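Local coordinates for protein delta toxin (Clostridium perfringens, PDB 2YGT) that probably forms beta-barrel pores in host-cell membranes as a haemolysin and enterotoxin, at residues A[75-80]-A[209-214]; A[110-115]-A[122-127]; A[163-166]-A[171-174]. All coordinates share one frame; numbering follows the deposited sequence.

How the interactions relate
How a beta-rich toxin ties distant sequence together can be followed from the N terminus. Strand 76-79 opens interaction 1, which closes only when the chain returns at 209-214, spanning 128 residues. Interactions 2 and 3 both nest inside that long loop, one after the other. Interaction 2 closes a short excursion, setting strand 107-112 of the long antiparallel sheet against strand 121-128 of the three-stranded one. Interaction 3 then closes the hairpin of strands 159-166 and 170-177, in the sheet that also holds 76-79. Interactions 2 and 3 touch where Ser111 and Asn115 meet Gln163, whereas interaction 1 stays about 17 Å or more from both at nearest atoms.

Interaction 1: A[75-80]-A[209-214]; sequences RKIFAL and TNFTPD
Phe211 is the first residue of the 209-214 loop to meet strand 76-79, and it does so through Ile77. Its side chain runs past that of Ile77 in the opposite sense, bringing ring atom CD2 to 3.8 Å from Ile77 CD1. Ile77 thus lays CD1, which comes in obliquely, and CG2 against a buried ring that is backed by Met87 of strand 84-99 and Ile257 of strand 241-259. The loop then swings clear of the strand through Thr212 and Pro213 before Asp214 meets Arg75. With CG anti to the backbone N (chi1 173°) and a bend at chi3, Arg75 delivers its guanidinium end-on to the carboxylate. Arg75 NH1 reaches Asp214 OD1 at 2.7 Å, and Arg75 NH2 makes the longer bond, 3.3 Å to Asp214 OD2. Both oxygens are met on the syn side but from out of the carboxylate plane, the two planes standing 37° apart. Thr222 of helix 219-222 touches both partners. A two-bond salt bridge between exposed or partly exposed groups thus stands beside an apolar contact in which exposed Ile77 covers part of Phe211, and the paired bonds should limit rotation of both charged groups.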
ATOM      1  N   ARG A  75     -12.471  10.107   7.557  1.00 20.03           N
ATOM      2  CA  ARG A  75     -13.403   9.901   8.660  1.00 34.07           C
ATOM      3  C   ARG A  75     -14.156  11.174   9.024  1.00 31.46           C
ATOM      4  O   ARG A  75     -13.569  12.252   9.123  1.00 29.71           O
ATOM      5  CB  ARG A  75     -12.697   9.361   9.906  1.00 32.04           C
ATOM      6  CG  ARG A  75     -13.622   9.291  11.113  1.00 39.48           C
ATOM      7  CD  ARG A  75     -12.863   9.215  12.420  1.00 42.15           C
ATOM      8  NE  ARG A  75     -11.976  10.358  12.610  1.00 43.91           N
ATOM      9  CZ  ARG A  75     -11.386  10.654  13.762  1.00 40.26           C
ATOM     10  NH1 ARG A  75     -11.600   9.896  14.826  1.00 22.51           N
ATOM     11  NH2 ARG A  75     -10.587  11.708  13.853  1.00 36.95           N
ATOM     12  N   LYS A  76     -15.461  11.034   9.224  1.00 27.12           N
ATOM     13  CA  LYS A  76     -16.283  12.130   9.713  1.00 23.01           C
ATOM     14  C   LYS A  76     -17.202  11.627  10.819  1.00 29.09           C
ATOM     15  O   LYS A  76     -17.670  10.489  10.784  1.00 31.89           O
ATOM     16  CB  LYS A  76     -17.103  12.745   8.579  1.00 28.06           C
ATOM     17  CG  LYS A  76     -16.261  13.399   7.497  1.00 37.51           C
ATOM     18  N   ILE A  77     -17.442  12.475  11.809  1.00 30.15           N
ATOM     19  CA  ILE A  77     -18.373  12.151  12.876  1.00 27.70           C
ATOM     20  C   ILE A  77     -19.424  13.244  12.959  1.00 28.74           C
ATOM     21  O   ILE A  77     -19.093  14.422  13.079  1.00 29.54           O
ATOM     22  CB  ILE A  77     -17.662  12.037  14.235  1.00 29.48           C
ATOM     23  CG1 ILE A  77     -16.856  10.740  14.306  1.00 24.18           C
ATOM     24  CG2 ILE A  77     -18.675  12.114  15.374  1.00 24.75           C
ATOM     25  CD1 ILE A  77     -16.117  10.553  15.609  1.00 24.01           C
ATOM     26  N   PHE A  78     -20.692  12.860  12.885  1.00 31.33           N
ATOM     27  CA  PHE A  78     -21.767  13.839  12.980  1.00 30.98           C
ATOM     28  C   PHE A  78     -23.037  13.245  13.568  1.00 30.00           C
ATOM     29  O   PHE A  78     -23.249  12.032  13.528  1.00 33.67           O
ATOM     30  CB  PHE A  78     -22.048  14.478  11.616  1.00 24.97           C
ATOM     31  CG  PHE A  78     -22.473  13.499  10.560  1.00 24.33           C
ATOM     32  CD1 PHE A  78     -21.529  12.809   9.817  1.00 34.24           C
ATOM     33  CD2 PHE A  78     -23.815  13.275  10.302  1.00 24.56           C
ATOM     34  CE1 PHE A  78     -21.915  11.907   8.839  1.00 35.30           C
ATOM     35  CE2 PHE A  78     -24.209  12.374   9.326  1.00 35.59           C
ATOM     36  CZ  PHE A  78     -23.257  11.690   8.592  1.00 34.32           C
ATOM     37  N   ALA A  79     -23.876  14.112  14.124  1.00 35.52           N
ATOM     38  CA  ALA A  79     -25.143  13.688  14.695  1.00 36.93           C
ATOM     39  C   ALA A  79     -26.241  13.764  13.646  1.00 35.12           C
ATOM     40  O   ALA A  79     -26.377  14.765  12.945  1.00 30.84           O
ATOM     41  CB  ALA A  79     -25.501  14.547  15.902  1.00 27.76           C
ATOM     42  N   LEU A  80     -27.011  12.691  13.530  1.00 31.51           N
ATOM     43  CA  LEU A  80     -28.191  12.697  12.690  1.00 34.04           C
ATOM     44  C   LEU A  80     -29.308  13.277  13.548  1.00 42.05           C
ATOM     45  O   LEU A  80     -30.189  13.991  13.063  1.00 40.70           O
ATOM     46  CB  LEU A  80     -28.520  11.276  12.251  1.00 34.04           C
ATOM     47  CG  LEU A  80     -28.857  11.079  10.777  1.00 38.38           C
ATOM     48  CD1 LEU A  80     -28.099  12.083   9.922  1.00 35.90           C
ATOM     49  CD2 LEU A  80     -28.511   9.656  10.366  1.00 35.03           C
ATOM     50  N   THR A 209     -20.382  11.581  20.772  1.00 30.48           N
ATOM     51  CA  THR A 209     -19.394  11.491  21.840  1.00 32.60           C
ATOM     52  C   THR A 209     -19.096  10.035  22.207  1.00 32.23           C
ATOM     53  O   THR A 209     -18.126   9.742  22.907  1.00 37.58           O
ATOM     54  CB  THR A 209     -19.871  12.284  23.086  1.00 48.08           C
ATOM     55  OG1 THR A 209     -19.498  13.660  22.943  1.00 47.16           O
ATOM     56  CG2 THR A 209     -19.265  11.734  24.368  1.00 46.86           C
ATOM     57  N   ASN A 210     -19.917   9.122  21.700  1.00 24.26           N
ATOM     58  CA  ASN A 210     -19.835   7.726  22.109  1.00 23.56           C
ATOM     59  C   ASN A 210     -19.107   6.793  21.132  1.00 26.75           C
ATOM     60  O   ASN A 210     -19.286   5.574  21.177  1.00 24.06           O
ATOM     61  CB  ASN A 210     -21.232   7.187  22.408  1.00 23.64           C
ATOM     62  CG  ASN A 210     -21.195   5.893  23.181  1.00 23.22           C
ATOM     63  OD1 ASN A 210     -20.403   5.732  24.109  1.00 35.27           O
ATOM     64  ND2 ASN A 210     -22.056   4.958  22.803  1.00 31.94           N
ATOM     65  N   PHE A 211     -18.288   7.359  20.253  1.00 25.46           N
ATOM     66  CA  PHE A 211     -17.450   6.536  19.389  1.00 22.96           C
ATOM     67  C   PHE A 211     -16.089   6.293  20.038  1.00 22.25           C
ATOM     68  O   PHE A 211     -15.582   7.139  20.774  1.00 28.72           O
ATOM     69  CB  PHE A 211     -17.281   7.175  18.009  1.00 27.55           C
ATOM     70  CG  PHE A 211     -18.553   7.232  17.208  1.00 26.23           C
ATOM     71  CD1 PHE A 211     -19.224   6.071  16.865  1.00 24.23           C
ATOM     72  CD2 PHE A 211     -19.069   8.447  16.791  1.00 26.99           C
ATOM     73  CE1 PHE A 211     -20.393   6.119  16.126  1.00 25.24           C
ATOM     74  CE2 PHE A 211     -20.237   8.502  16.049  1.00 27.80           C
ATOM     75  CZ  PHE A 211     -20.898   7.336  15.717  1.00 26.06           C
ATOM     76  N   THR A 212     -15.516   5.123  19.776  1.00 20.78           N
ATOM     77  CA  THR A 212     -14.197   4.779  20.297  1.00 22.33           C
ATOM     78  C   THR A 212     -13.250   5.968  20.200  1.00 22.13           C
ATOM     79  O   THR A 212     -13.028   6.501  19.113  1.00 23.52           O
ATOM     80  CB  THR A 212     -13.587   3.593  19.535  1.00 27.25           C
ATOM     81  OG1 THR A 212     -14.416   2.438  19.710  1.00 24.03           O
ATOM     82  CG2 THR A 212     -12.185   3.293  20.044  1.00 19.82           C
ATOM     83  N   PRO A 213     -12.693   6.392  21.344  1.00 27.97           N
ATOM     84  CA  PRO A 213     -11.767   7.528  21.402  1.00 22.25           C
ATOM     85  C   PRO A 213     -10.612   7.346  20.427  1.00 23.87           C
ATOM     86  O   PRO A 213     -10.227   6.213  20.136  1.00 21.86           O
ATOM     87  CB  PRO A 213     -11.259   7.483  22.847  1.00 22.87           C
ATOM     88  CG  PRO A 213     -11.598   6.088  23.328  1.00 28.05           C
ATOM     89  CD  PRO A 213     -12.907   5.818  22.680  1.00 22.03           C
ATOM     90  N   ASP A 214     -10.064   8.448  19.930  1.00 26.55           N
ATOM     91  CA  ASP A 214      -9.013   8.376  18.920  1.00 30.72           C
ATOM     92  C   ASP A 214      -7.806   7.545  19.348  1.00 31.27           C
ATOM     93  O   ASP A 214      -7.224   6.831  18.532  1.00 30.59           O
ATOM     94  CB  ASP A 214      -8.575   9.776  18.479  1.00 27.92           C
ATOM     95  CG  ASP A 214      -9.502  10.374  17.443  1.00 33.14           C
ATOM     96  OD1 ASP A 214     -10.657   9.912  17.348  1.00 21.98           O
ATOM     97  OD2 ASP A 214      -9.076  11.297  16.718  1.00 39.96           O
TER

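Interaction 2: A[110-115]-A[122-127]; sequences DSVPKN and VNNTIS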
ATOM      1  N   ASP A 110       7.772  -9.934 -10.031  1.00 18.08           N
ATOM      2  CA  ASP A 110       7.565 -10.210  -8.614  1.00 17.88           C
ATOM      3  C   ASP A 110       7.080  -8.963  -7.885  1.00 17.40           C
ATOM      4  O   ASP A 110       7.251  -7.844  -8.368  1.00 17.85           O
ATOM      5  CB  ASP A 110       8.841 -10.749  -7.962  1.00 17.97           C
ATOM      6  CG  ASP A 110       8.560 -11.872  -6.978  1.00 22.74           C
ATOM      7  OD1 ASP A 110       7.532 -11.807  -6.272  1.00 20.54           O
ATOM      8  OD2 ASP A 110       9.362 -12.826  -6.915  1.00 24.45           O
ATOM      9  N   SER A 111       6.465  -9.165  -6.724  1.00 20.12           N
ATOM     10  CA  SER A 111       5.947  -8.057  -5.932  1.00 16.91           C
ATOM     11  C   SER A 111       5.755  -8.442  -4.469  1.00 25.49           C
ATOM     12  O   SER A 111       5.698  -9.623  -4.125  1.00 21.00           O
ATOM     13  CB  SER A 111       4.627  -7.548  -6.521  1.00 16.86           C
ATOM     14  OG  SER A 111       3.651  -8.573  -6.572  1.00 17.10           O
ATOM     15  N   VAL A 112       5.655  -7.436  -3.612  1.00 16.62           N
ATOM     16  CA  VAL A 112       5.410  -7.649  -2.194  1.00 20.10           C
ATOM     17  C   VAL A 112       4.521  -6.522  -1.686  1.00 17.62           C
ATOM     18  O   VAL A 112       4.571  -5.411  -2.220  1.00 16.99           O
ATOM     19  CB  VAL A 112       6.724  -7.659  -1.395  1.00 23.26           C
ATOM     20  CG1 VAL A 112       7.460  -8.983  -1.588  1.00 17.00           C
ATOM     21  CG2 VAL A 112       7.599  -6.479  -1.801  1.00 16.50           C
ATOM     22  N   PRO A 113       3.704  -6.793  -0.651  1.00 17.45           N
ATOM     23  CA  PRO A 113       3.579  -8.054   0.094  1.00 16.74           C
ATOM     24  C   PRO A 113       2.953  -9.181  -0.727  1.00 24.34           C
ATOM     25  O   PRO A 113       2.231  -8.919  -1.690  1.00 18.14           O
ATOM     26  CB  PRO A 113       2.646  -7.691   1.261  1.00 16.74           C
ATOM     27  CG  PRO A 113       2.603  -6.197   1.298  1.00 16.49           C
ATOM     28  CD  PRO A 113       2.830  -5.742  -0.101  1.00 16.86           C
ATOM     29  N   LYS A 114       3.232 -10.423  -0.338  1.00 23.40           N
ATOM     30  CA  LYS A 114       2.652 -11.590  -0.995  1.00 21.18           C
ATOM     31  C   LYS A 114       1.480 -12.110  -0.184  1.00 21.57           C
ATOM     32  O   LYS A 114       1.412 -11.898   1.026  1.00 22.52           O
ATOM     33  CB  LYS A 114       3.677 -12.715  -1.118  1.00 21.69           C
ATOM     34  CG  LYS A 114       4.928 -12.357  -1.883  1.00 30.89           C
ATOM     35  CD  LYS A 114       5.899 -13.523  -1.860  1.00 33.89           C
ATOM     36  CE  LYS A 114       7.204 -13.170  -2.533  1.00 29.16           C
ATOM     37  NZ  LYS A 114       8.188 -14.275  -2.411  1.00 39.61           N
ATOM     38  N   ASN A 115       0.569 -12.801  -0.861  1.00 24.12           N
ATOM     39  CA  ASN A 115      -0.561 -13.446  -0.206  1.00 27.53           C
ATOM     40  C   ASN A 115      -1.236 -12.543   0.820  1.00 26.41           C
ATOM     41  O   ASN A 115      -1.753 -11.480   0.474  1.00 25.86           O
ATOM     42  CB  ASN A 115      -0.119 -14.764   0.437  1.00 33.71           C
ATOM     43  CG  ASN A 115       0.448 -15.745  -0.578  1.00 49.16           C
ATOM     44  OD1 ASN A 115       1.486 -16.367  -0.348  1.00 55.50           O
ATOM     45  ND2 ASN A 115      -0.229 -15.879  -1.715  1.00 48.12           N
ATOM     46  N   VAL A 122       4.444  -4.335   8.794  1.00 17.84           N
ATOM     47  CA  VAL A 122       4.804  -5.132   7.632  1.00 23.77           C
ATOM     48  C   VAL A 122       6.195  -4.763   7.127  1.00 23.73           C
ATOM     49  O   VAL A 122       6.473  -3.600   6.836  1.00 28.59           O
ATOM     50  CB  VAL A 122       3.787  -4.953   6.486  1.00 18.01           C
ATOM     51  CG1 VAL A 122       4.151  -5.845   5.313  1.00 17.07           C
ATOM     52  CG2 VAL A 122       2.381  -5.260   6.971  1.00 17.34           C
ATOM     53  N   ASN A 123       7.068  -5.759   7.038  1.00 22.43           N
ATOM     54  CA  ASN A 123       8.418  -5.552   6.525  1.00 19.34           C
ATOM     55  C   ASN A 123       8.744  -6.543   5.416  1.00 17.50           C
ATOM     56  O   ASN A 123       8.772  -7.748   5.646  1.00 19.76           O
ATOM     57  CB  ASN A 123       9.451  -5.672   7.647  1.00 21.13           C
ATOM     58  CG  ASN A 123       9.218  -4.676   8.764  1.00 24.99           C
ATOM     59  OD1 ASN A 123       8.449  -4.929   9.692  1.00 33.37           O
ATOM     60  ND2 ASN A 123       9.891  -3.535   8.685  1.00 22.42           N
ATOM     61  N   ASN A 124       8.984  -6.032   4.215  1.00 18.07           N
ATOM     62  CA  ASN A 124       9.302  -6.879   3.072  1.00 20.25           C
ATOM     63  C   ASN A 124      10.647  -6.513   2.461  1.00 17.13           C
ATOM     64  O   ASN A 124      11.146  -5.406   2.659  1.00 17.69           O
ATOM     65  CB  ASN A 124       8.200  -6.792   2.013  1.00 21.55           C
ATOM     66  CG  ASN A 124       6.847  -7.227   2.544  1.00 28.81           C
ATOM     67  OD1 ASN A 124       6.761  -8.005   3.496  1.00 34.81           O
ATOM     68  ND2 ASN A 124       5.781  -6.724   1.932  1.00 23.15           N
ATOM     69  N   THR A 125      11.227  -7.440   1.710  1.00 17.24           N
ATOM     70  CA  THR A 125      12.534  -7.211   1.118  1.00 17.29           C
ATOM     71  C   THR A 125      12.611  -7.720  -0.312  1.00 18.24           C
ATOM     72  O   THR A 125      12.249  -8.861  -0.593  1.00 17.42           O
ATOM     73  CB  THR A 125      13.630  -7.903   1.938  1.00 25.18           C
ATOM     74  OG1 THR A 125      13.504  -7.518   3.313  1.00 24.50           O
ATOM     75  CG2 THR A 125      15.007  -7.521   1.417  1.00 19.20           C
ATOM     76  N   ILE A 126      13.082  -6.863  -1.211  1.00 22.14           N
ATOM     77  CA  ILE A 126      13.320  -7.245  -2.598  1.00 26.90           C
ATOM     78  C   ILE A 126      14.820  -7.276  -2.861  1.00 17.33           C
ATOM     79  O   ILE A 126      15.485  -6.243  -2.828  1.00 17.25           O
ATOM     80  CB  ILE A 126      12.647  -6.263  -3.581  1.00 24.27           C
ATOM     81  CG1 ILE A 126      11.140  -6.195  -3.314  1.00 20.82           C
ATOM     82  CG2 ILE A 126      12.921  -6.678  -5.020  1.00 17.01           C
ATOM     83  CD1 ILE A 126      10.393  -5.246  -4.233  1.00 16.50           C
ATOM     84  N   SER A 127      15.352  -8.465  -3.113  1.00 17.66           N
ATOM     85  CA  SER A 127      16.787  -8.629  -3.298  1.00 17.92           C
ATOM     86  C   SER A 127      17.134  -9.076  -4.714  1.00 21.50           C
ATOM     87  O   SER A 127      16.515  -9.990  -5.257  1.00 24.80           O
ATOM     88  CB  SER A 127      17.338  -9.629  -2.284  1.00 20.10           C
ATOM     89  OG  SER A 127      16.992  -9.239  -0.968  1.00 23.09           O
TER
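Val112, at the end of strand 107-112, meets Asn124 and Ile126 of strand 121-128. Its CB lies 3.8 Å from Asn124 CB, the two side chains sliding past each other in opposite directions. Of the two methyls, CG2 does the touching: chi1 of -76° puts CG1 anti to the carbonyl carbon and leaves CG2 between the backbone N and the carbonyl carbon, where Val112 CG2 approaches Ile126 CG1 at 3.9 Å, with Ile126 CD1 equally near. Thr136 of strand 134-137 touches both Val112 and Ile126. One residue on, a cis peptide bond precedes Pro113, whose ring is crossed at about a right angle by the side chain of Asn124; the amide end of Asn124 rests against the ring. Pro113 CG also makes a looser contact, 4.3 Å from Val122 CG1. All five touching residues are buried. Asp110 is, with Asp166, a zinc ligand seen in a structure of this protein, though here it does not bind the ion directly. Packing of a three-stranded antiparallel sheet on the main beta body is consistent with the folded prestem of soluble leukocidin-type monomers, which in that family is thought to unfold and form the membrane-spanning stem.

Interaction 3: A[163-166]-A[171-174]; sequences QTND and ASWN. With ZN (zinc ion), chain C.
Strands 163-166 and 171-174 run antiparallel at 176° with axes 4.4 Å apart, but a classic beta bulge places both Thr164 and Asn165 opposite Ser172. Ser172 is held through both ends of its backbone: Thr164 N donates to Ser172 O at 2.8 Å, from well above the carbonyl plane, and Ser172 N donates to Asn165 O at 2.9 Å. On the same face as the Ser172 side chain, Asn165 ND2 adds a weak bond to Ser172 OG. Thr164 and Asn174 cross at about a right angle, Thr164 CG2 coming 3.3 Å from Asn174 ND2, and a water bridges Thr164 OG1 and Asn174 OD1.

The other face carries Gln163, Asp166, Ala171 and Trp173. Gln163 and Trp173 lie side by side, pointing the same way, with amide and indole planes 30° apart. Gln163 CG is anti to the backbone N (chi1 -176°) and the chain is extended beyond it, which lays the amide alongside the indole, Gln163 NE2 3.4 Å from Trp173 CZ2. The N-H groups of Gln163 NE2 and Trp173 NE1 are not bonded to each other: they serve Ser111 OG and Pro113 O respectively. Gln163 OE1 accepts a bond of 2.6 Å from a water that is itself a zinc ligand, making Gln163 a second-shell residue. Asp166 OD2 binds the zinc directly at 2.2 Å, and three waters also bind the metal.

The hairpin is flanked by further strands. Strand 84-99 pairs with 171-174 through Leu97 and Val95, and its Asp96 makes a weak hydrogen bond with Ser172 OG, while Asn115 bonds Gln163 on the other strand. Trp173 stacks on Phe229, and Trp173 and Ala171 touch Val231 of strand 224-235 and Ser111 of strand 107-112.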
ATOM      1  N   GLN A 163      -2.879  -9.546  -1.225  1.00 17.78           N
ATOM      2  CA  GLN A 163      -2.609  -9.297  -2.633  1.00 22.59           C
ATOM      3  C   GLN A 163      -3.688  -9.960  -3.476  1.00 20.07           C
ATOM      4  O   GLN A 163      -3.768 -11.187  -3.552  1.00 21.89           O
ATOM      5  CB  GLN A 163      -1.220  -9.793  -3.043  1.00 19.96           C
ATOM      6  CG  GLN A 163      -0.883  -9.459  -4.492  1.00 17.93           C
ATOM      7  CD  GLN A 163       0.598  -9.549  -4.792  1.00 21.64           C
ATOM      8  OE1 GLN A 163       1.209 -10.608  -4.657  1.00 18.20           O
ATOM      9  NE2 GLN A 163       1.182  -8.436  -5.219  1.00 22.21           N
ATOM     10  N   THR A 164      -4.522  -9.141  -4.102  1.00 15.23           N
ATOM     11  CA  THR A 164      -5.672  -9.644  -4.839  1.00 15.64           C
ATOM     12  C   THR A 164      -5.326  -9.922  -6.299  1.00 20.87           C
ATOM     13  O   THR A 164      -5.995 -10.708  -6.965  1.00 23.36           O
ATOM     14  CB  THR A 164      -6.847  -8.658  -4.753  1.00 30.58           C
ATOM     15  OG1 THR A 164      -6.423  -7.369  -5.215  1.00 25.70           O
ATOM     16  CG2 THR A 164      -7.319  -8.537  -3.308  1.00 15.50           C
ATOM     17  N   ASN A 165      -4.277  -9.278  -6.792  1.00 23.48           N
ATOM     18  CA  ASN A 165      -3.788  -9.544  -8.137  1.00 23.64           C
ATOM     19  C   ASN A 165      -2.272  -9.613  -8.160  1.00 27.19           C
ATOM     20  O   ASN A 165      -1.596  -8.787  -7.550  1.00 15.73           O
ATOM     21  CB  ASN A 165      -4.287  -8.483  -9.118  1.00 29.61           C
ATOM     22  CG  ASN A 165      -5.747  -8.660  -9.472  1.00 36.03           C
ATOM     23  OD1 ASN A 165      -6.106  -9.557 -10.233  1.00 39.28           O
ATOM     24  ND2 ASN A 165      -6.599  -7.798  -8.926  1.00 40.59           N
ATOM     25  N   ASP A 166      -1.743 -10.602  -8.870  1.00 28.18           N
ATOM     26  CA  ASP A 166      -0.305 -10.810  -8.947  1.00 26.41           C
ATOM     27  C   ASP A 166       0.078 -11.412 -10.296  1.00 25.38           C
ATOM     28  O   ASP A 166       0.347 -12.609 -10.393  1.00 23.13           O
ATOM     29  CB  ASP A 166       0.143 -11.728  -7.808  1.00 23.83           C
ATOM     30  CG  ASP A 166       1.645 -11.912  -7.758  1.00 26.67           C
ATOM     31  OD1 ASP A 166       2.384 -11.021  -8.229  1.00 26.40           O
ATOM     32  OD2 ASP A 166       2.084 -12.953  -7.234  1.00 27.25           O
ATOM     33  N   ALA A 171      -0.253  -5.756 -10.127  1.00 18.51           N
ATOM     34  CA  ALA A 171      -0.145  -6.160  -8.733  1.00 20.77           C
ATOM     35  C   ALA A 171      -1.126  -5.322  -7.925  1.00 15.82           C
ATOM     36  O   ALA A 171      -1.106  -4.095  -8.005  1.00 15.95           O
ATOM     37  CB  ALA A 171       1.273  -5.958  -8.231  1.00 22.82           C
ATOM     38  N   SER A 172      -1.984  -5.987  -7.155  1.00 17.79           N
ATOM     39  CA  SER A 172      -3.046  -5.313  -6.417  1.00 17.92           C
ATOM     40  C   SER A 172      -3.081  -5.722  -4.948  1.00 19.83           C
ATOM     41  O   SER A 172      -2.899  -6.895  -4.620  1.00 18.95           O
ATOM     42  CB  SER A 172      -4.397  -5.626  -7.052  1.00 16.11           C
ATOM     43  OG  SER A 172      -4.344  -5.439  -8.447  1.00 28.93           O
ATOM     44  N   TRP A 173      -3.337  -4.755  -4.071  1.00 16.51           N
ATOM     45  CA  TRP A 173      -3.420  -5.032  -2.642  1.00 19.69           C
ATOM     46  C   TRP A 173      -4.684  -4.449  -2.024  1.00 21.97           C
ATOM     47  O   TRP A 173      -5.068  -3.315  -2.308  1.00 19.36           O
ATOM     48  CB  TRP A 173      -2.195  -4.482  -1.908  1.00 20.92           C
ATOM     49  CG  TRP A 173      -0.898  -5.083  -2.341  1.00 21.69           C
ATOM     50  CD1 TRP A 173      -0.291  -6.189  -1.823  1.00 14.31           C
ATOM     51  CD2 TRP A 173      -0.039  -4.603  -3.381  1.00 14.61           C
ATOM     52  NE1 TRP A 173       0.895  -6.430  -2.479  1.00 22.26           N
ATOM     53  CE2 TRP A 173       1.071  -5.470  -3.441  1.00 18.12           C
ATOM     54  CE3 TRP A 173      -0.102  -3.524  -4.269  1.00 14.89           C
ATOM     55  CZ2 TRP A 173       2.107  -5.293  -4.354  1.00 21.20           C
ATOM     56  CZ3 TRP A 173       0.930  -3.350  -5.175  1.00 14.99           C
ATOM     57  CH2 TRP A 173       2.019  -4.230  -5.210  1.00 14.81           C
ATOM     58  N   ASN A 174      -5.329  -5.246  -1.181  1.00 26.11           N
ATOM     59  CA  ASN A 174      -6.444  -4.780  -0.370  1.00 19.48           C
ATOM     60  C   ASN A 174      -6.023  -4.716   1.087  1.00 17.13           C
ATOM     61  O   ASN A 174      -5.620  -5.722   1.675  1.00 14.46           O
ATOM     62  CB  ASN A 174      -7.652  -5.707  -0.509  1.00 25.07           C
ATOM     63  CG  ASN A 174      -8.497  -5.387  -1.727  1.00 43.43           C
ATOM     64  OD1 ASN A 174      -8.335  -4.338  -2.353  1.00 50.62           O
ATOM     65  ND2 ASN A 174      -9.415  -6.287  -2.064  1.00 51.98           N
TER
HETATM   66 ZN    ZN C1292       4.034 -13.251  -6.203  1.00 23.82          ZN
HETATM   67  O   HOH W   1       3.695 -11.259  -4.795  1.00 23.10           O
HETATM   68  O   HOH W   2      -7.522  -5.021  -4.738  1.00 58.48           O
HETATM   69  O   HOH W   3       2.924 -14.430  -4.538  1.00 22.94           O
HETATM   70  O   HOH W   4       6.194 -13.849  -5.307  1.00 13.74           O